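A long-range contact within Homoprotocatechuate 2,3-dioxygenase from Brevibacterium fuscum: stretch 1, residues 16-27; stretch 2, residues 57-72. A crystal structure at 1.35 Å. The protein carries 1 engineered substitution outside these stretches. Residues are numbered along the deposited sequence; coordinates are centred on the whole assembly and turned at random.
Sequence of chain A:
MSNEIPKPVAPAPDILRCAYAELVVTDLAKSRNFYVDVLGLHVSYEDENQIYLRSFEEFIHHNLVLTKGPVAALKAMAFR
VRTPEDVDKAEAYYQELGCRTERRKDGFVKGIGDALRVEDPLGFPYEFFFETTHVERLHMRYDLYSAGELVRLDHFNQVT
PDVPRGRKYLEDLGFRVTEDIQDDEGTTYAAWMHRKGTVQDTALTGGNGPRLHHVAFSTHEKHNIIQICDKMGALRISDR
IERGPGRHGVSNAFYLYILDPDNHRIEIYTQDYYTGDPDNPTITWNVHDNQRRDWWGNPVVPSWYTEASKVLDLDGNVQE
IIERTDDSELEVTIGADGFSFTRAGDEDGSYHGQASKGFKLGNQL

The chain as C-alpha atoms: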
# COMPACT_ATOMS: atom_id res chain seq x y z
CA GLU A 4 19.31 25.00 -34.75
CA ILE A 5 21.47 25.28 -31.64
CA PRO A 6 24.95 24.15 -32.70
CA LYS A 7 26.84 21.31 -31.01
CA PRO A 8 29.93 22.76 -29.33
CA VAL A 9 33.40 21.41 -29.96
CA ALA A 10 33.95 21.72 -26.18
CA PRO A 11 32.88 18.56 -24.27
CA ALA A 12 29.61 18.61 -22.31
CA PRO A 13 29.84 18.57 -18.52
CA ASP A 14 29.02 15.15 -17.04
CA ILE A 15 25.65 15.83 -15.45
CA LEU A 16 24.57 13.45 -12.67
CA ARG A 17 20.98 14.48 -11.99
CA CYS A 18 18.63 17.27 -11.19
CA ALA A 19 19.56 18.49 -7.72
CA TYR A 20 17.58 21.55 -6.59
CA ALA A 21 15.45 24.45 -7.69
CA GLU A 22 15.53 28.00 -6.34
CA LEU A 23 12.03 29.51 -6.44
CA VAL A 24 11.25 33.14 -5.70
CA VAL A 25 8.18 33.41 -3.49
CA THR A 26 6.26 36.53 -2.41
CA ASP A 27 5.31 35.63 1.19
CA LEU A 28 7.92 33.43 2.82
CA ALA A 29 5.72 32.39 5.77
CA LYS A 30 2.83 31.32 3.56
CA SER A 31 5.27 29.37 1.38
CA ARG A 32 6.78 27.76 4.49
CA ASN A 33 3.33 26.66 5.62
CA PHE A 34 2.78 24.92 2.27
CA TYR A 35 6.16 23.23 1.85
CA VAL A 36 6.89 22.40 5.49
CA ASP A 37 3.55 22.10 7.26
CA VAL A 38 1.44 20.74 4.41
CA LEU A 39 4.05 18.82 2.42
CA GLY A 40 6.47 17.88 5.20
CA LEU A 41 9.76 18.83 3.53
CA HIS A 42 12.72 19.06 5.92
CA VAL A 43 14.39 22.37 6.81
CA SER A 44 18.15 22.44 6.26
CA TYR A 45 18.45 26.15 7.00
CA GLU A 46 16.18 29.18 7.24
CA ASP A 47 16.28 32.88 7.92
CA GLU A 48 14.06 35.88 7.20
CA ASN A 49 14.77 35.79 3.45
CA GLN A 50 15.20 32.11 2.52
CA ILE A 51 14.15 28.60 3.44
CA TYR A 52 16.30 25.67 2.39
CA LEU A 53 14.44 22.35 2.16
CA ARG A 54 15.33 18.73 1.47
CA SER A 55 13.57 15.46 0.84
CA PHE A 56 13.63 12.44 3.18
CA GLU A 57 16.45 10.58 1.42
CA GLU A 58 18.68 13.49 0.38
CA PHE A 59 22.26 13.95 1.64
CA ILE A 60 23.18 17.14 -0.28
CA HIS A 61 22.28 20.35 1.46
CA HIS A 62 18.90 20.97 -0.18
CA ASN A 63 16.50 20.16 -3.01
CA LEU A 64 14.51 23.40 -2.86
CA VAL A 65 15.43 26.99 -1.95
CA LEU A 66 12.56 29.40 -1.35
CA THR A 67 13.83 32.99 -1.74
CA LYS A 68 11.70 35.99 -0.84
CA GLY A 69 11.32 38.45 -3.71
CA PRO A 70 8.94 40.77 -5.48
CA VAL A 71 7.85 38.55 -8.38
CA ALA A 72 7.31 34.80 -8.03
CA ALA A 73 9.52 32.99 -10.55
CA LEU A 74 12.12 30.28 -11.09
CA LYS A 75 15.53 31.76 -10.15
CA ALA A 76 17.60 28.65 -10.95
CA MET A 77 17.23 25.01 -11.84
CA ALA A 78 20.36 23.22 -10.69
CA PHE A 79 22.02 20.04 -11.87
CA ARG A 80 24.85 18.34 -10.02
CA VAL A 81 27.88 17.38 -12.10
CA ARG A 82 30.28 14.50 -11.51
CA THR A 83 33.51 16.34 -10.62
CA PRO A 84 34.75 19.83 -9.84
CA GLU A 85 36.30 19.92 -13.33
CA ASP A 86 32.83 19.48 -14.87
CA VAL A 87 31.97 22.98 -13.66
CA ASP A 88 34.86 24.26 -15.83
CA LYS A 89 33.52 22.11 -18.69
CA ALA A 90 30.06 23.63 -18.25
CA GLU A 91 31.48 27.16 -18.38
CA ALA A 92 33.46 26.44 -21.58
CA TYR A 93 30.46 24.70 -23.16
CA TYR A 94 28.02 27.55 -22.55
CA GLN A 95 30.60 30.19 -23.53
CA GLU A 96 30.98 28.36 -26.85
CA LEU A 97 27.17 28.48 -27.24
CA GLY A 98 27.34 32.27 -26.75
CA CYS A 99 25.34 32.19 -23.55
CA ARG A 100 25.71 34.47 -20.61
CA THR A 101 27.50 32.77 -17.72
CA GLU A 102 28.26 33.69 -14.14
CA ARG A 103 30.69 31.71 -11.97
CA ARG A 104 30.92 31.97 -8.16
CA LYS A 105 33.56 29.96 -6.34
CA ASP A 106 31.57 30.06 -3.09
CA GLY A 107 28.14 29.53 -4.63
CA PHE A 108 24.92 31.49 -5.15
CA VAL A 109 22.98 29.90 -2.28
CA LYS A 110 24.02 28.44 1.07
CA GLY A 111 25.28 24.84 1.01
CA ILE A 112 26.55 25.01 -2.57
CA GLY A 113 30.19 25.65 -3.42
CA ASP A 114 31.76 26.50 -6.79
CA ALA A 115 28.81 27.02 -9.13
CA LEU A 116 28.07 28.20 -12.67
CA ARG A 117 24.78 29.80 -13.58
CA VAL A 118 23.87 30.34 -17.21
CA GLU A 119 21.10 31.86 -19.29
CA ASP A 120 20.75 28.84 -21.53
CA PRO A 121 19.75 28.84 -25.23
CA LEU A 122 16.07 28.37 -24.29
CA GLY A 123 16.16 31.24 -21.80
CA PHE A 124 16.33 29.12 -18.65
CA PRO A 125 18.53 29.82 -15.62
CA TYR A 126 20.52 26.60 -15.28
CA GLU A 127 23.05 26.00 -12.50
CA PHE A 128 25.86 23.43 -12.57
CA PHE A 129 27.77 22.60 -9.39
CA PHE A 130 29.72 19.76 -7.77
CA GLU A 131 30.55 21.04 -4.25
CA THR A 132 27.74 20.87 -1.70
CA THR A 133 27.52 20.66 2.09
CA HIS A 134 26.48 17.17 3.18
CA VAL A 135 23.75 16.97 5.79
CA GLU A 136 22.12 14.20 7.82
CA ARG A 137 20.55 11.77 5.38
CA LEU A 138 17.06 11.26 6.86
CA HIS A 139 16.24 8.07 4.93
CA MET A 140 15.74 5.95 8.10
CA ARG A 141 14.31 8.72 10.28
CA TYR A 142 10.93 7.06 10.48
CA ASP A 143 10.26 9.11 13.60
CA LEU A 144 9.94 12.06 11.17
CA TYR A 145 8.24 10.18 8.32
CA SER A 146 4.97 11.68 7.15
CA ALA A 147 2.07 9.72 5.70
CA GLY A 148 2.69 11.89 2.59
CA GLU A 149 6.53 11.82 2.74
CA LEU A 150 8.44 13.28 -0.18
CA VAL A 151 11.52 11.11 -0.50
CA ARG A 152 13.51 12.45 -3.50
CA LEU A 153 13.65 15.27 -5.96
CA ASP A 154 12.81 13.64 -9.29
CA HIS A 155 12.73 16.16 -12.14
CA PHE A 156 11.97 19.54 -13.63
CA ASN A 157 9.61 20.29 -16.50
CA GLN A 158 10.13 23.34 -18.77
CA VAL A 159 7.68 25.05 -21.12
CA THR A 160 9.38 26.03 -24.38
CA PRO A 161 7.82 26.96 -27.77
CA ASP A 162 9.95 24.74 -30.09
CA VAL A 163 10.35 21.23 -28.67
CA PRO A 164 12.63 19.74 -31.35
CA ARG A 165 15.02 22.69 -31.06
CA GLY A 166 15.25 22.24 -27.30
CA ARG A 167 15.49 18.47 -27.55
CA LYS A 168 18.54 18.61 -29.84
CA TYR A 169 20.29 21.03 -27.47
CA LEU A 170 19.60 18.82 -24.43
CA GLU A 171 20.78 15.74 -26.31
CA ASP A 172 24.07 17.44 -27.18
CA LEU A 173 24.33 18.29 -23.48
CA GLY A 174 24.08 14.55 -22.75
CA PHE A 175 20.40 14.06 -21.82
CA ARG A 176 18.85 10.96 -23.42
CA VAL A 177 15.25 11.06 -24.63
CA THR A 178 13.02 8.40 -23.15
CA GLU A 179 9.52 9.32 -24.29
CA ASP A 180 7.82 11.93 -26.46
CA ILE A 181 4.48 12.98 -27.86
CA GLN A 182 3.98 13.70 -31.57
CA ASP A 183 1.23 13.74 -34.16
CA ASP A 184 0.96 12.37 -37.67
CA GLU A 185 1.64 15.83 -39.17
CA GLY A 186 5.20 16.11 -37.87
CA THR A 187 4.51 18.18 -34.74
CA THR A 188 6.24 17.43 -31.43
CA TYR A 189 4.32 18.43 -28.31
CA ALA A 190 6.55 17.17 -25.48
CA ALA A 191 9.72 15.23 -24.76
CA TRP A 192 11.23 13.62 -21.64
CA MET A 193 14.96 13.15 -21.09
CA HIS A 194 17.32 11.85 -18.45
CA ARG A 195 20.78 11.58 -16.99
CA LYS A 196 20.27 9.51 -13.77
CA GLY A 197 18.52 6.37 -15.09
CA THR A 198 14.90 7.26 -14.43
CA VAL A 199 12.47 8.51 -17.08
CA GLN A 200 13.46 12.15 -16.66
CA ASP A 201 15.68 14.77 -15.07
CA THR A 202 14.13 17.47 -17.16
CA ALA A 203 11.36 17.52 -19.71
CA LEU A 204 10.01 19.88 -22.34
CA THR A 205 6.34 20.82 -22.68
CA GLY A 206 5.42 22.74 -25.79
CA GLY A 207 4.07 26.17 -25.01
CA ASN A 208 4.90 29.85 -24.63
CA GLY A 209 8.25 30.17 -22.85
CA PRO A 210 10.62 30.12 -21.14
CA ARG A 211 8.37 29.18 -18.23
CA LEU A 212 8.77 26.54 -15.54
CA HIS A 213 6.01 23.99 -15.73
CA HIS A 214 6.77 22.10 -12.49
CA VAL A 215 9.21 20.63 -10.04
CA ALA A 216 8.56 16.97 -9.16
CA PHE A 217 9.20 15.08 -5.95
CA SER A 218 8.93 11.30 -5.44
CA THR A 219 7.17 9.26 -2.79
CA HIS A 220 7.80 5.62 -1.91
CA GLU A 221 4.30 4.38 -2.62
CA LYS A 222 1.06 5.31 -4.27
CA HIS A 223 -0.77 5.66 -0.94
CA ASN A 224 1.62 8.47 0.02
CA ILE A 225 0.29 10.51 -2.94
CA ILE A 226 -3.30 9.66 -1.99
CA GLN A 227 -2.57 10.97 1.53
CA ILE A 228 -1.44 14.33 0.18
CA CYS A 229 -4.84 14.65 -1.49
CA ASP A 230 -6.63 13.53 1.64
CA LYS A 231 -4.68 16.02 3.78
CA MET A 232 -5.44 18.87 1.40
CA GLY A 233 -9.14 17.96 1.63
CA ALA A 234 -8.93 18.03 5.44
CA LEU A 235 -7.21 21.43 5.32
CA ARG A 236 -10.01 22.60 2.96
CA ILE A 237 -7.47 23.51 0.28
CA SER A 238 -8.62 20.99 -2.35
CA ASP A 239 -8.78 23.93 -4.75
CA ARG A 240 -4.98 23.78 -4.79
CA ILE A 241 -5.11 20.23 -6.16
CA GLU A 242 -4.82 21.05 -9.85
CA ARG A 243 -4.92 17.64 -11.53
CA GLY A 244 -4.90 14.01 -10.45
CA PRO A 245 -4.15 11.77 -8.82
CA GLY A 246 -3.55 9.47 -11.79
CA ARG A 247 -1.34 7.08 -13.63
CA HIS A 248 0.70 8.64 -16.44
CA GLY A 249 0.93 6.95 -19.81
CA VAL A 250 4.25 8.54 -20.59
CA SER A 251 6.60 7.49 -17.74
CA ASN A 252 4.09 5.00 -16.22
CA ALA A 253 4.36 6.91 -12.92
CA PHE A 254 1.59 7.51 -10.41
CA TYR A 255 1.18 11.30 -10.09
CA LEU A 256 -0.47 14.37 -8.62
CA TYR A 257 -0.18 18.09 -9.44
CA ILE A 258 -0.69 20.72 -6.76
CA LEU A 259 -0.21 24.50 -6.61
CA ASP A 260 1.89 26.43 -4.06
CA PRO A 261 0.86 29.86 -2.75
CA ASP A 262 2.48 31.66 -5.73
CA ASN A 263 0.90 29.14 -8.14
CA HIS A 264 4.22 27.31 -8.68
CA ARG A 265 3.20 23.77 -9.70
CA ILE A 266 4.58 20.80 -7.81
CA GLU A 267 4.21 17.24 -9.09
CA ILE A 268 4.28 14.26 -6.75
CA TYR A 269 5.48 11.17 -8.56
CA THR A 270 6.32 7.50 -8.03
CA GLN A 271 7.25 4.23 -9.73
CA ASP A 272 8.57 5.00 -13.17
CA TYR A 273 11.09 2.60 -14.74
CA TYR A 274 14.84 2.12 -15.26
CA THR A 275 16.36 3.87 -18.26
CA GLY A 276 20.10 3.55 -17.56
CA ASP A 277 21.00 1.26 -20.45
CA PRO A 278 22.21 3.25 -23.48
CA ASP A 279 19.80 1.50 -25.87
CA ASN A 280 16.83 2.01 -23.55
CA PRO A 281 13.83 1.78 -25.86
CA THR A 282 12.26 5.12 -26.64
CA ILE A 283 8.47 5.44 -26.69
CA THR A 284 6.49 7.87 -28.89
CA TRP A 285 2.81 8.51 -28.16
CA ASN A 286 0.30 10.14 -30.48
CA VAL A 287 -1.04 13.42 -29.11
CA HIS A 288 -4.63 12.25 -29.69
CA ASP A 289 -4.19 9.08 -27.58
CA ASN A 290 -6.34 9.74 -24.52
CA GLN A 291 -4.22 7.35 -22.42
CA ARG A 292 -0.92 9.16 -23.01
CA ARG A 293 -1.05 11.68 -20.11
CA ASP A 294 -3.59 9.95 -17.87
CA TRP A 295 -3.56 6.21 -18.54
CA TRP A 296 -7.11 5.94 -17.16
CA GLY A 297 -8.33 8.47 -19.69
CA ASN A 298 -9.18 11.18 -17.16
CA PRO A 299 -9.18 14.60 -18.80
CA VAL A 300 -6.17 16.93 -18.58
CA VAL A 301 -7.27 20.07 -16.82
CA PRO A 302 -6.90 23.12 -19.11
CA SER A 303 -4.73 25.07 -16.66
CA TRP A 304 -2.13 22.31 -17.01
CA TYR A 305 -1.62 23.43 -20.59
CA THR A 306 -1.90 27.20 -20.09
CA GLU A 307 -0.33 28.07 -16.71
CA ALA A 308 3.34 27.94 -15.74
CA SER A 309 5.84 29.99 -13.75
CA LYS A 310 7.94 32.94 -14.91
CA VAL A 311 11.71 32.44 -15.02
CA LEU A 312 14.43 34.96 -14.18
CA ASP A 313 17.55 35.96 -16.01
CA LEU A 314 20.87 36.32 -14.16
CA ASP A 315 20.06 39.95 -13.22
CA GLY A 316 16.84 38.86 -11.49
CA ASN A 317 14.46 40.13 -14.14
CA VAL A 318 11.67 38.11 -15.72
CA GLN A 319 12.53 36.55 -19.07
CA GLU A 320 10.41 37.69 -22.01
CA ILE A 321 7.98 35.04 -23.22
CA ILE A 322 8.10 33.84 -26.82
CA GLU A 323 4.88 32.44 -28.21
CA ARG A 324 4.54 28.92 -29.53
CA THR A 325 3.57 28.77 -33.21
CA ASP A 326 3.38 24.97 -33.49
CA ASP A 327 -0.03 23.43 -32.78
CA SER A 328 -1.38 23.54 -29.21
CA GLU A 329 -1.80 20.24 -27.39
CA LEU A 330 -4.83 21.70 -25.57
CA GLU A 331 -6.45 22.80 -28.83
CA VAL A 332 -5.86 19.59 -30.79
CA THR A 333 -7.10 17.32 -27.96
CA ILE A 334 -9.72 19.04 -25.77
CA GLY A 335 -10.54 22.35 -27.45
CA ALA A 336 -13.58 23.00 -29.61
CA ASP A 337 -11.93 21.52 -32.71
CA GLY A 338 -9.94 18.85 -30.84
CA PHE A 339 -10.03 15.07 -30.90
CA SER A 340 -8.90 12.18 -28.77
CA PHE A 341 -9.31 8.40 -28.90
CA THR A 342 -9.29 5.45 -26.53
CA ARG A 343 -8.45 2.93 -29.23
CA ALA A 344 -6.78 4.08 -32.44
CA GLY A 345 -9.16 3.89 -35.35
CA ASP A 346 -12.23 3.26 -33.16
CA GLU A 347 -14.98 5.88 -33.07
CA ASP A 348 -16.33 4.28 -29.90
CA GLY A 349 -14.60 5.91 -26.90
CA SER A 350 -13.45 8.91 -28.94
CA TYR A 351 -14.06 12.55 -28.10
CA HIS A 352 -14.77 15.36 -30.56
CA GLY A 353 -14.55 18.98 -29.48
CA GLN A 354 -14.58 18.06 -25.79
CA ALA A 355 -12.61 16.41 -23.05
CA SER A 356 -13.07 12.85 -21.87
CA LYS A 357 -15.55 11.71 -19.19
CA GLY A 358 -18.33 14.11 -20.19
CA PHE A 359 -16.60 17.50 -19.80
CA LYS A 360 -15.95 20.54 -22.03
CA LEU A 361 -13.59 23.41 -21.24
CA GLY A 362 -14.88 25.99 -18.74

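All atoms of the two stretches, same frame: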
# COMPACT_ATOMS: atom_id res chain seq x y z
N LEU A 16 25.09 14.59 -13.44
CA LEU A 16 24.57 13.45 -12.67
C LEU A 16 23.05 13.36 -12.66
O LEU A 16 22.48 12.28 -12.85
CB LEU A 16 25.07 13.53 -11.24
CG LEU A 16 26.58 13.49 -11.00
CD1 LEU A 16 26.88 13.89 -9.56
CD2 LEU A 16 27.11 12.09 -11.34
N ARG A 17 22.39 14.48 -12.35
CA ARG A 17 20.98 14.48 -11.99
C ARG A 17 20.53 15.90 -11.76
O ARG A 17 21.34 16.78 -11.45
CB ARG A 17 20.69 13.68 -10.71
CG ARG A 17 21.52 14.12 -9.50
CD ARG A 17 20.90 13.62 -8.22
NE ARG A 17 21.70 13.88 -7.03
CZ ARG A 17 21.19 14.16 -5.83
NH1 ARG A 17 22.00 14.32 -4.79
NH2 ARG A 17 19.89 14.26 -5.65
N CYS A 18 19.22 16.10 -11.83
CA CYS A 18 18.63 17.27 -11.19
C CYS A 18 18.92 17.25 -9.70
O CYS A 18 18.98 16.18 -9.07
CB CYS A 18 17.14 17.35 -11.45
SG CYS A 18 16.15 16.03 -10.75
N ALA A 19 19.15 18.42 -9.13
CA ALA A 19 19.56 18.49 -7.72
C ALA A 19 18.74 19.44 -6.86
O ALA A 19 18.39 19.09 -5.74
CB ALA A 19 21.02 18.85 -7.59
N TYR A 20 18.47 20.65 -7.34
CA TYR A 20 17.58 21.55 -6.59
C TYR A 20 17.04 22.61 -7.51
O TYR A 20 17.61 22.87 -8.56
CB TYR A 20 18.28 22.18 -5.35
CG TYR A 20 19.24 23.34 -5.65
CD1 TYR A 20 20.58 23.11 -5.88
CD2 TYR A 20 18.78 24.65 -5.67
CE1 TYR A 20 21.47 24.16 -6.13
CE2 TYR A 20 19.66 25.70 -5.93
CZ TYR A 20 20.99 25.46 -6.18
OH TYR A 20 21.81 26.53 -6.44
N ALA A 21 15.93 23.22 -7.08
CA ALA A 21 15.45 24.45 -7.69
C ALA A 21 15.46 25.57 -6.66
O ALA A 21 15.18 25.34 -5.49
CB ALA A 21 14.06 24.30 -8.28
N GLU A 22 15.73 26.78 -7.13
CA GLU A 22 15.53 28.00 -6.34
C GLU A 22 14.32 28.73 -6.91
O GLU A 22 14.33 29.13 -8.09
CB GLU A 22 16.78 28.90 -6.39
CG GLU A 22 16.62 30.12 -5.50
CD GLU A 22 17.80 31.07 -5.48
OE1 GLU A 22 18.77 30.89 -6.26
OE2 GLU A 22 17.78 31.98 -4.61
N LEU A 23 13.26 28.82 -6.11
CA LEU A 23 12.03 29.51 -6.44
C LEU A 23 11.95 30.81 -5.66
O LEU A 23 12.13 30.82 -4.45
CB LEU A 23 10.81 28.66 -6.10
CG LEU A 23 10.69 27.31 -6.82
CD1 LEU A 23 9.46 26.58 -6.31
CD2 LEU A 23 10.61 27.46 -8.33
N VAL A 24 11.61 31.90 -6.37
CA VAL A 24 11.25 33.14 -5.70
C VAL A 24 9.79 33.07 -5.33
O VAL A 24 8.94 32.68 -6.14
CB VAL A 24 11.56 34.38 -6.57
CG1 VAL A 24 11.14 35.64 -5.85
CG2 VAL A 24 13.04 34.42 -6.91
N VAL A 25 9.52 33.41 -4.08
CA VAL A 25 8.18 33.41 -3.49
C VAL A 25 7.89 34.79 -2.89
O VAL A 25 8.82 35.50 -2.53
CB VAL A 25 8.02 32.31 -2.42
CG1 VAL A 25 8.30 30.95 -3.04
CG2 VAL A 25 8.93 32.57 -1.21
N THR A 26 6.62 35.16 -2.80
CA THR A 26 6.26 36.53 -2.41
C THR A 26 6.02 36.69 -0.91
O THR A 26 6.21 37.78 -0.37
CB THR A 26 5.02 37.05 -3.16
OG1 THR A 26 3.90 36.18 -2.97
CG2 THR A 26 5.35 37.25 -4.65
N ASP A 27 5.59 35.60 -0.26
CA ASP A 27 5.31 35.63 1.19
C ASP A 27 5.96 34.37 1.76
O ASP A 27 5.45 33.25 1.59
CB ASP A 27 3.81 35.64 1.43
CG ASP A 27 3.42 35.73 2.89
OD1 ASP A 27 4.07 35.10 3.75
OD2 ASP A 27 2.43 36.44 3.18
N GLU A 57 15.28 11.41 1.70
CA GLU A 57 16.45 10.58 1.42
C GLU A 57 17.68 11.36 0.94
O GLU A 57 18.69 10.76 0.58
CB GLU A 57 16.10 9.47 0.41
CG GLU A 57 15.06 8.52 0.93
CD GLU A 57 14.79 7.33 0.01
OE1 GLU A 57 15.16 7.43 -1.19
OE2 GLU A 57 14.19 6.35 0.52
N GLU A 58 17.59 12.68 0.93
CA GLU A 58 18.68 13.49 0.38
C GLU A 58 19.84 13.64 1.35
O GLU A 58 19.64 13.75 2.55
CB GLU A 58 18.16 14.87 0.00
CG GLU A 58 19.17 15.71 -0.77
CD GLU A 58 19.67 14.98 -1.99
OE1 GLU A 58 18.94 15.01 -3.03
OE2 GLU A 58 20.77 14.37 -1.95
N PHE A 59 21.07 13.66 0.83
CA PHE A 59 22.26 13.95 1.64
C PHE A 59 22.93 15.28 1.26
O PHE A 59 23.71 15.81 2.05
CB PHE A 59 23.30 12.81 1.59
CG PHE A 59 24.05 12.74 0.31
CD1 PHE A 59 23.52 12.08 -0.79
CD2 PHE A 59 25.28 13.36 0.16
CE1 PHE A 59 24.19 12.07 -2.00
CE2 PHE A 59 25.97 13.31 -1.05
CZ PHE A 59 25.41 12.68 -2.12
N ILE A 60 22.67 15.80 0.06
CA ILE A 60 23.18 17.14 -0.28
C ILE A 60 22.35 18.16 0.47
O ILE A 60 21.31 17.84 1.06
CB ILE A 60 23.22 17.43 -1.80
CG1 ILE A 60 21.82 17.64 -2.41
CG2 ILE A 60 24.01 16.35 -2.54
CD1 ILE A 60 21.87 18.27 -3.80
N HIS A 61 22.81 19.41 0.49
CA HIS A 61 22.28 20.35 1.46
C HIS A 61 20.78 20.62 1.30
O HIS A 61 20.06 20.78 2.27
CB HIS A 61 23.05 21.66 1.37
CG HIS A 61 22.65 22.67 2.39
ND1 HIS A 61 21.77 23.69 2.12
CD2 HIS A 61 23.07 22.86 3.66
CE1 HIS A 61 21.65 24.47 3.17
NE2 HIS A 61 22.42 23.98 4.13
N HIS A 62 20.30 20.66 0.05
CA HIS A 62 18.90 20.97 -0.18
C HIS A 62 18.47 20.51 -1.58
O HIS A 62 19.30 20.30 -2.46
CB HIS A 62 18.65 22.46 -0.05
CG HIS A 62 19.52 23.28 -0.94
ND1 HIS A 62 20.66 23.90 -0.49
CD2 HIS A 62 19.43 23.56 -2.26
CE1 HIS A 62 21.23 24.53 -1.49
NE2 HIS A 62 20.52 24.33 -2.58
N ASN A 63 17.16 20.39 -1.72
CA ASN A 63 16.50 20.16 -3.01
C ASN A 63 15.66 21.35 -3.46
O ASN A 63 15.20 21.39 -4.62
CB ASN A 63 15.60 18.94 -2.97
CG ASN A 63 16.34 17.65 -2.68
OD1 ASN A 63 16.00 16.94 -1.73
ND2 ASN A 63 17.34 17.35 -3.48
N LEU A 64 15.40 22.30 -2.55
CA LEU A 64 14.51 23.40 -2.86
C LEU A 64 14.94 24.59 -2.00
O LEU A 64 15.08 24.46 -0.79
CB LEU A 64 13.06 23.04 -2.59
CG LEU A 64 11.98 24.02 -2.99
CD1 LEU A 64 11.96 24.23 -4.50
CD2 LEU A 64 10.62 23.52 -2.52
N VAL A 65 15.18 25.73 -2.65
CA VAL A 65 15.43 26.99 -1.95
C VAL A 65 14.27 27.91 -2.26
O VAL A 65 13.98 28.19 -3.43
CB VAL A 65 16.76 27.64 -2.40
CG1 VAL A 65 17.03 28.88 -1.55
CG2 VAL A 65 17.90 26.65 -2.26
N LEU A 66 13.61 28.39 -1.21
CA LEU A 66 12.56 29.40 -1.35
C LEU A 66 13.20 30.74 -0.98
O LEU A 66 13.71 30.90 0.13
CB LEU A 66 11.39 29.12 -0.42
CG LEU A 66 10.80 27.71 -0.48
CD1 LEU A 66 9.71 27.56 0.57
CD2 LEU A 66 10.32 27.38 -1.89
N THR A 67 13.19 31.68 -1.92
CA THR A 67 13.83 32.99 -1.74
C THR A 67 12.75 34.05 -1.83
O THR A 67 12.04 34.13 -2.82
CB THR A 67 14.93 33.21 -2.79
OG1 THR A 67 15.97 32.26 -2.60
CG2 THR A 67 15.50 34.61 -2.73
N LYS A 68 12.65 34.91 -0.82
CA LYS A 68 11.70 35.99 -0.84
C LYS A 68 12.07 36.99 -1.94
O LYS A 68 13.24 37.35 -2.09
CB LYS A 68 11.71 36.70 0.51
CG LYS A 68 10.72 37.84 0.67
CD LYS A 68 10.95 38.50 2.03
CE LYS A 68 10.23 39.83 2.13
NZ LYS A 68 8.79 39.72 1.74
N GLY A 69 11.10 37.40 -2.73
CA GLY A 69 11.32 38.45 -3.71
C GLY A 69 10.03 39.03 -4.22
O GLY A 69 8.96 38.63 -3.80
N PRO A 70 10.13 40.02 -5.12
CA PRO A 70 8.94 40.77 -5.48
C PRO A 70 8.01 40.08 -6.47
O PRO A 70 6.80 40.33 -6.46
CB PRO A 70 9.51 42.07 -6.08
CG PRO A 70 10.89 41.71 -6.54
CD PRO A 70 11.37 40.68 -5.57
N VAL A 71 8.58 39.21 -7.31
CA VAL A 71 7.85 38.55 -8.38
C VAL A 71 8.17 37.06 -8.30
O VAL A 71 9.32 36.64 -8.47
CB VAL A 71 8.20 39.10 -9.77
CG1 VAL A 71 7.46 38.35 -10.87
CG2 VAL A 71 7.86 40.58 -9.84
N ALA A 72 7.14 36.26 -8.07
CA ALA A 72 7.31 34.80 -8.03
C ALA A 72 7.79 34.26 -9.38
O ALA A 72 7.24 34.62 -10.43
CB ALA A 72 6.01 34.14 -7.65
O HOH W 1 7.44 39.89 -1.67

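Two parallel strands, 16-25 and 64-68, lie side by side, and the contact buries 1028 Å² summed over both stretches. The backbone ladder alternates: Val65 N donates to Ala21 O (2.9 Å), Leu23 N to Val65 O (2.8 Å), Thr67 N to Leu23 O (2.9 Å), Val25 N to Thr67 O (2.9 Å), and Gly69 N to Val25 O (3.0 Å).

Val24 covers the most surface. Its side chain shares a sheet face with Glu22, Val65 and Thr67, and CG1 lies 3.5 Å from Gly69 CA and 3.3 Å from Val71 O. Glycine suits this place, because a CB on Gly69 would clash with Val24 CG1. Next to it on that face, extended Glu22 (chi1 t, chi2 t) accepts a hydrogen bond at OE2 from Thr67 OG1 (2.7 Å). The other face is apolar where Leu23 CD1 meets Leu64 CD1 at 3.9 Å.

Thr26, at the exposed end, is linked to Gly69 by a water that donates to both carbonyl oxygens. Tyr20 offers a ring face to the edge of His62, with centroids 4.4 Å apart and planes at 80°. Beyond it, the buried charge of Arg17 is matched by Glu58 in a two-pronged salt bridge, NH2 to OE1 at 2.9 Å and NH1 to OE2 at 3.1 Å.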